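Local coordinates for PA1221 (Pseudomonas aeruginosa, PDB 4DG8), which belongs to the ANL clan of AMP-binding proteins, carries a phosphopantetheine attachment site and, in this structure, binds adenosine monophosphate, at residues D255-A261 / L278-G284; H304-G308 / C319-V323. Numbering follows the deposited sequence.

Contact 1: residues D255-A261 / L278-G284; sequences DSAWLTA and LRQLLTG
Two neighbouring parallel strands, 256-260 and 280-284, meet here inside the AMP-binding domain, joined through helix 261-270 as a beta-alpha-beta unit. Their short axes approach to 4.7 Å at 19°. In register, Ser-256 lies beside Gln-280, Ala-257 beside Leu-281 and Trp-258 beside Leu-282, with CA atoms 4.7 to 5.0 Å apart. The hydrogen-bond ladder alternates as parallel strands require: Ala-257 N to Gln-280 O 3.0 Å, Leu-282 N to Ala-257 O 2.8 Å, Leu-259 N to Leu-282 O 2.9 Å. At the entrance Asp-255 O accepts from Arg-279 N (2.7 Å) and Gln-280 N (3.3 Å). The exit combines a side-chain bond, Thr-283 OG1 (chi1 t) to Leu-259 O at 2.7 Å, with a main-chain one, Ala-261 N to Gly-284 O at 2.9 Å. Ala-257, Leu-259, Leu-281 and Thr-283 share one face, with Leu-259 CD1 3.5 Å from Leu-281 CD1; Phe-264 and Leu-267 pack on it. On the other face Gln-280, its OE1 bonded to Phe-201 N, donates NE2 to Ser-256 OG (3.0 Å); that hydroxyl donates to Asp-255 OD1 (2.9 Å), which also accepts from Arg-206 N. The Trp-258 indole (chi1 t) places CH2 3.4 Å from Gly-284 N. Gly-284 touches AMP; its phi/psi of 149/-154 and the indole leave little room for a CB. A ladder regular over 256-258/280-282 and a mainly apolar helix-facing side thus lead to a glycine bordering the nucleotide.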
# COMPACT_ATOMS: atom_id res chain seq x y z
N ASP A 255 -4.55 19.50 -1.14
CA ASP A 255 -5.01 19.68 0.24
C ASP A 255 -5.09 18.41 1.13
O ASP A 255 -5.43 18.51 2.29
CB ASP A 255 -6.34 20.44 0.27
CG ASP A 255 -7.45 19.72 -0.50
OD1 ASP A 255 -7.41 18.47 -0.59
OD2 ASP A 255 -8.36 20.42 -1.01
N SER A 256 -4.82 17.24 0.56
CA SER A 256 -4.99 15.98 1.28
C SER A 256 -3.80 15.10 0.96
O SER A 256 -3.36 15.04 -0.19
CB SER A 256 -6.27 15.24 0.83
OG SER A 256 -7.44 16.04 0.98
N ALA A 257 -3.25 14.42 1.95
CA ALA A 257 -2.10 13.58 1.65
C ALA A 257 -1.94 12.40 2.59
O ALA A 257 -2.31 12.46 3.75
CB ALA A 257 -0.81 14.42 1.61
N TRP A 258 -1.39 11.33 2.04
CA TRP A 258 -0.86 10.24 2.83
C TRP A 258 0.66 10.37 2.85
O TRP A 258 1.29 10.63 1.82
CB TRP A 258 -1.24 8.89 2.20
CG TRP A 258 -0.37 7.75 2.71
CD1 TRP A 258 0.77 7.26 2.11
CD2 TRP A 258 -0.53 7.01 3.93
NE1 TRP A 258 1.30 6.26 2.88
CE2 TRP A 258 0.53 6.08 4.00
CE3 TRP A 258 -1.47 7.05 4.98
CZ2 TRP A 258 0.67 5.17 5.07
CZ3 TRP A 258 -1.32 6.15 6.05
CH2 TRP A 258 -0.27 5.23 6.07
N LEU A 259 1.24 10.24 4.03
CA LEU A 259 2.68 10.19 4.20
C LEU A 259 2.98 9.10 5.20
O LEU A 259 2.54 9.16 6.36
CB LEU A 259 3.21 11.50 4.76
CG LEU A 259 2.94 12.75 3.93
CD1 LEU A 259 3.38 13.97 4.73
CD2 LEU A 259 3.68 12.69 2.59
N THR A 260 3.73 8.10 4.76
CA THR A 260 4.10 7.04 5.66
C THR A 260 4.91 7.60 6.84
O THR A 260 5.56 8.66 6.72
CB THR A 260 4.87 5.91 4.95
OG1 THR A 260 4.91 4.78 5.83
CG2 THR A 260 6.31 6.34 4.64
N ALA A 261 4.83 6.91 7.97
CA ALA A 261 5.40 7.40 9.23
C ALA A 261 6.83 7.94 9.09
O ALA A 261 7.11 9.04 9.54
CB ALA A 261 5.36 6.31 10.27
N LEU A 278 -2.00 21.76 3.86
CA LEU A 278 -2.73 20.48 3.95
C LEU A 278 -3.94 20.59 4.88
O LEU A 278 -3.83 21.12 5.99
CB LEU A 278 -1.82 19.34 4.42
CG LEU A 278 -0.75 18.87 3.44
CD1 LEU A 278 0.07 17.72 4.06
CD2 LEU A 278 -1.38 18.45 2.12
N ARG A 279 -5.10 20.17 4.39
CA ARG A 279 -6.31 20.13 5.21
C ARG A 279 -6.41 18.83 6.02
O ARG A 279 -6.78 18.84 7.19
CB ARG A 279 -7.56 20.38 4.35
CG ARG A 279 -7.77 21.86 3.95
CD ARG A 279 -9.14 22.11 3.28
NE ARG A 279 -9.52 23.50 3.52
CZ ARG A 279 -10.58 23.89 4.19
NH1 ARG A 279 -11.45 23.01 4.67
NH2 ARG A 279 -10.80 25.18 4.37
N GLN A 280 -6.09 17.72 5.38
CA GLN A 280 -6.05 16.43 6.07
C GLN A 280 -4.81 15.65 5.64
O GLN A 280 -4.49 15.52 4.44
CB GLN A 280 -7.36 15.63 5.84
CG GLN A 280 -7.69 15.39 4.37
CD GLN A 280 -9.15 15.04 4.07
OE1 GLN A 280 -10.02 15.01 4.95
NE2 GLN A 280 -9.42 14.76 2.79
N LEU A 281 -4.09 15.17 6.65
CA LEU A 281 -2.88 14.39 6.49
C LEU A 281 -3.07 13.06 7.21
O LEU A 281 -3.36 13.01 8.40
CB LEU A 281 -1.69 15.16 7.09
CG LEU A 281 -0.31 14.50 7.07
CD1 LEU A 281 0.02 13.91 5.68
CD2 LEU A 281 0.76 15.49 7.49
N LEU A 282 -2.95 11.97 6.46
CA LEU A 282 -3.02 10.63 7.02
C LEU A 282 -1.62 10.04 6.99
O LEU A 282 -0.87 10.22 6.02
CB LEU A 282 -3.99 9.74 6.23
CG LEU A 282 -5.39 10.36 6.07
CD1 LEU A 282 -5.46 11.15 4.77
CD2 LEU A 282 -6.44 9.29 6.09
N THR A 283 -1.26 9.39 8.08
CA THR A 283 0.06 8.78 8.22
C THR A 283 -0.11 7.44 8.93
O THR A 283 -1.20 7.11 9.39
CB THR A 283 1.02 9.69 9.00
OG1 THR A 283 2.32 9.08 9.02
CG2 THR A 283 0.53 9.91 10.43
N GLY A 284 0.95 6.64 8.96
CA GLY A 284 0.84 5.29 9.49
C GLY A 284 1.81 4.34 8.81
O GLY A 284 2.87 4.76 8.32

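Contact 2: residues H304-G308 / C319-V323; sequences HLVNG and CCHVV. With AMP (adenosine monophosphate), chain B.
Strands 304-308 and 319-322 run antiparallel as the arms of a beta hairpin, their short axes 4.6 Å apart at closest and 154° between directions. Asn-307 and His-321 form the hydrogen-bonded pair (CA-CA 5.2 Å), with Asn-307 N to His-321 O 2.9 Å and His-321 N to Asn-307 O 3.0 Å. Val-306/Val-322 and Gly-308/Cys-320 are non-hydrogen-bonded pairs, CA-CA 4.5 and 4.4 Å. Beyond Val-306/Val-322, Val-323 N donates to Leu-305 O at 2.8 Å, and a water bridges Leu-305 N (3.2 Å) and Val-323 O (2.5 Å). Val-306 (chi1 t) shares a face with Cys-320 and Val-322: its CG1 lies 3.7 Å from Cys-320 CB and its CG2 4.2 Å from Val-322 CG2. Leu-305 CG meets Val-323 CG2 at 4.2 Å, and both residues pack against helix 290-299. His-321 NE2 is hydrogen-bonded to Asp-327 OD2. Asn-307 (chi1 t) has its ND2 bonded to Pro-334 O, which leaves OD1 to accept from AMP N6 at 2.8 Å; Gly-308 O accepts from the same amino group at 2.9 Å. Backbone hydrogen bonds and apolar pairs together hold the hairpin, while oxygens of the consecutive Asn-307 and Gly-308 read the exocyclic amine of adenine.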
# COMPACT_ATOMS: atom_id res chain seq x y z
N HIS A 304 -5.95 18.41 10.33
CA HIS A 304 -6.54 17.15 10.75
C HIS A 304 -5.58 16.03 10.37
O HIS A 304 -5.34 15.76 9.19
CB HIS A 304 -7.94 16.96 10.14
CG HIS A 304 -8.98 17.86 10.76
ND1 HIS A 304 -9.27 19.11 10.27
CD2 HIS A 304 -9.78 17.68 11.84
CE1 HIS A 304 -10.22 19.67 11.01
NE2 HIS A 304 -10.54 18.82 11.97
N LEU A 305 -5.01 15.41 11.40
CA LEU A 305 -4.08 14.31 11.25
C LEU A 305 -4.75 12.98 11.62
O LEU A 305 -5.42 12.87 12.64
CB LEU A 305 -2.88 14.56 12.16
CG LEU A 305 -1.69 13.62 12.02
CD1 LEU A 305 -1.18 13.62 10.61
CD2 LEU A 305 -0.58 14.05 12.99
N VAL A 306 -4.58 11.98 10.76
CA VAL A 306 -5.19 10.67 10.98
C VAL A 306 -4.13 9.56 11.05
O VAL A 306 -3.29 9.45 10.15
CB VAL A 306 -6.16 10.33 9.85
CG1 VAL A 306 -6.87 9.00 10.12
CG2 VAL A 306 -7.15 11.47 9.66
N ASN A 307 -4.18 8.74 12.10
CA ASN A 307 -3.32 7.57 12.16
C ASN A 307 -4.11 6.44 11.51
O ASN A 307 -5.13 6.02 12.03
CB ASN A 307 -3.00 7.23 13.63
CG ASN A 307 -2.02 6.06 13.78
OD1 ASN A 307 -1.49 5.54 12.80
ND2 ASN A 307 -1.75 5.66 15.04
N GLY A 308 -3.71 6.03 10.30
CA GLY A 308 -4.31 4.87 9.66
C GLY A 308 -3.53 3.59 9.90
O GLY A 308 -2.32 3.55 9.69
N CYS A 319 -8.27 0.18 10.87
CA CYS A 319 -8.68 1.22 11.81
C CYS A 319 -8.05 2.57 11.47
O CYS A 319 -6.93 2.63 10.97
CB CYS A 319 -8.30 0.84 13.24
SG CYS A 319 -8.93 -0.75 13.78
N CYS A 320 -8.77 3.65 11.76
CA CYS A 320 -8.18 4.99 11.74
C CYS A 320 -8.54 5.73 13.00
O CYS A 320 -9.54 5.43 13.66
CB CYS A 320 -8.66 5.80 10.54
SG CYS A 320 -8.12 5.15 8.98
N HIS A 321 -7.69 6.70 13.34
CA HIS A 321 -7.91 7.54 14.51
C HIS A 321 -7.60 9.00 14.18
O HIS A 321 -6.50 9.31 13.73
CB HIS A 321 -7.05 7.06 15.69
CG HIS A 321 -7.19 7.90 16.92
ND1 HIS A 321 -8.36 8.00 17.63
CD2 HIS A 321 -6.29 8.68 17.57
CE1 HIS A 321 -8.19 8.81 18.65
NE2 HIS A 321 -6.94 9.24 18.64
N VAL A 322 -8.56 9.89 14.37
CA VAL A 322 -8.28 11.30 14.20
C VAL A 322 -7.55 11.78 15.45
O VAL A 322 -8.05 11.66 16.56
CB VAL A 322 -9.57 12.11 13.94
CG1 VAL A 322 -9.30 13.59 14.09
CG2 VAL A 322 -10.12 11.79 12.55
N VAL A 323 -6.33 12.29 15.26
CA VAL A 323 -5.48 12.62 16.39
C VAL A 323 -6.00 13.82 17.17
O VAL A 323 -6.28 14.86 16.58
CB VAL A 323 -4.03 12.90 15.95
CG1 VAL A 323 -3.20 13.37 17.17
CG2 VAL A 323 -3.43 11.65 15.33
P AMP B . 0.96 -3.30 4.61
O1P AMP B . 2.16 -3.32 3.69
O2P AMP B . 0.02 -2.10 4.55
O3P AMP B . 0.19 -4.59 4.36
O5' AMP B . 1.43 -3.52 6.11
C5' AMP B . 0.49 -3.79 7.13
C4' AMP B . 1.15 -3.90 8.48
O4' AMP B . 1.89 -2.68 8.78
C3' AMP B . 0.21 -4.06 9.66
O3' AMP B . -0.25 -5.40 9.82
C2' AMP B . 1.04 -3.55 10.82
O2' AMP B . 1.98 -4.54 11.24
C1' AMP B . 1.81 -2.40 10.16
N9 AMP B . 1.13 -1.10 10.34
C8 AMP B . 0.39 -0.48 9.39
N7 AMP B . -0.12 0.70 9.83
C5 AMP B . 0.29 0.86 11.10
C6 AMP B . 0.10 1.90 12.15
N6 AMP B . -0.63 3.00 11.93
N1 AMP B . 0.70 1.70 13.35
C2 AMP B . 1.44 0.59 13.58
N3 AMP B . 1.65 -0.38 12.67
C4 AMP B . 1.11 -0.32 11.43
O HOH W 1 -6.33 15.83 14.32

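Contacts 1 and 2 are consecutive parts of one mixed sheet and are both mostly buried. Strands 280-284 and 304-309 lie side by side, so the two contacts, with centres about 9 Å apart, touch directly: Leu-281 O is 2.8 Å from Val-306 N and Thr-283 O 2.9 Å from Gly-308 N, both probable hydrogen bonds. The sheet changes direction across them, from the parallel crossover of contact 1 to the antiparallel hairpin of contact 2. Helix 261-270 packs on Leu-259, Leu-281 and Thr-283 of contact 1, helix 290-299 on Leu-305 and Val-323 of contact 2. Both reach AMP, but Gly-284 merely touches it, whereas contact 2 supplies polar acceptors to the base.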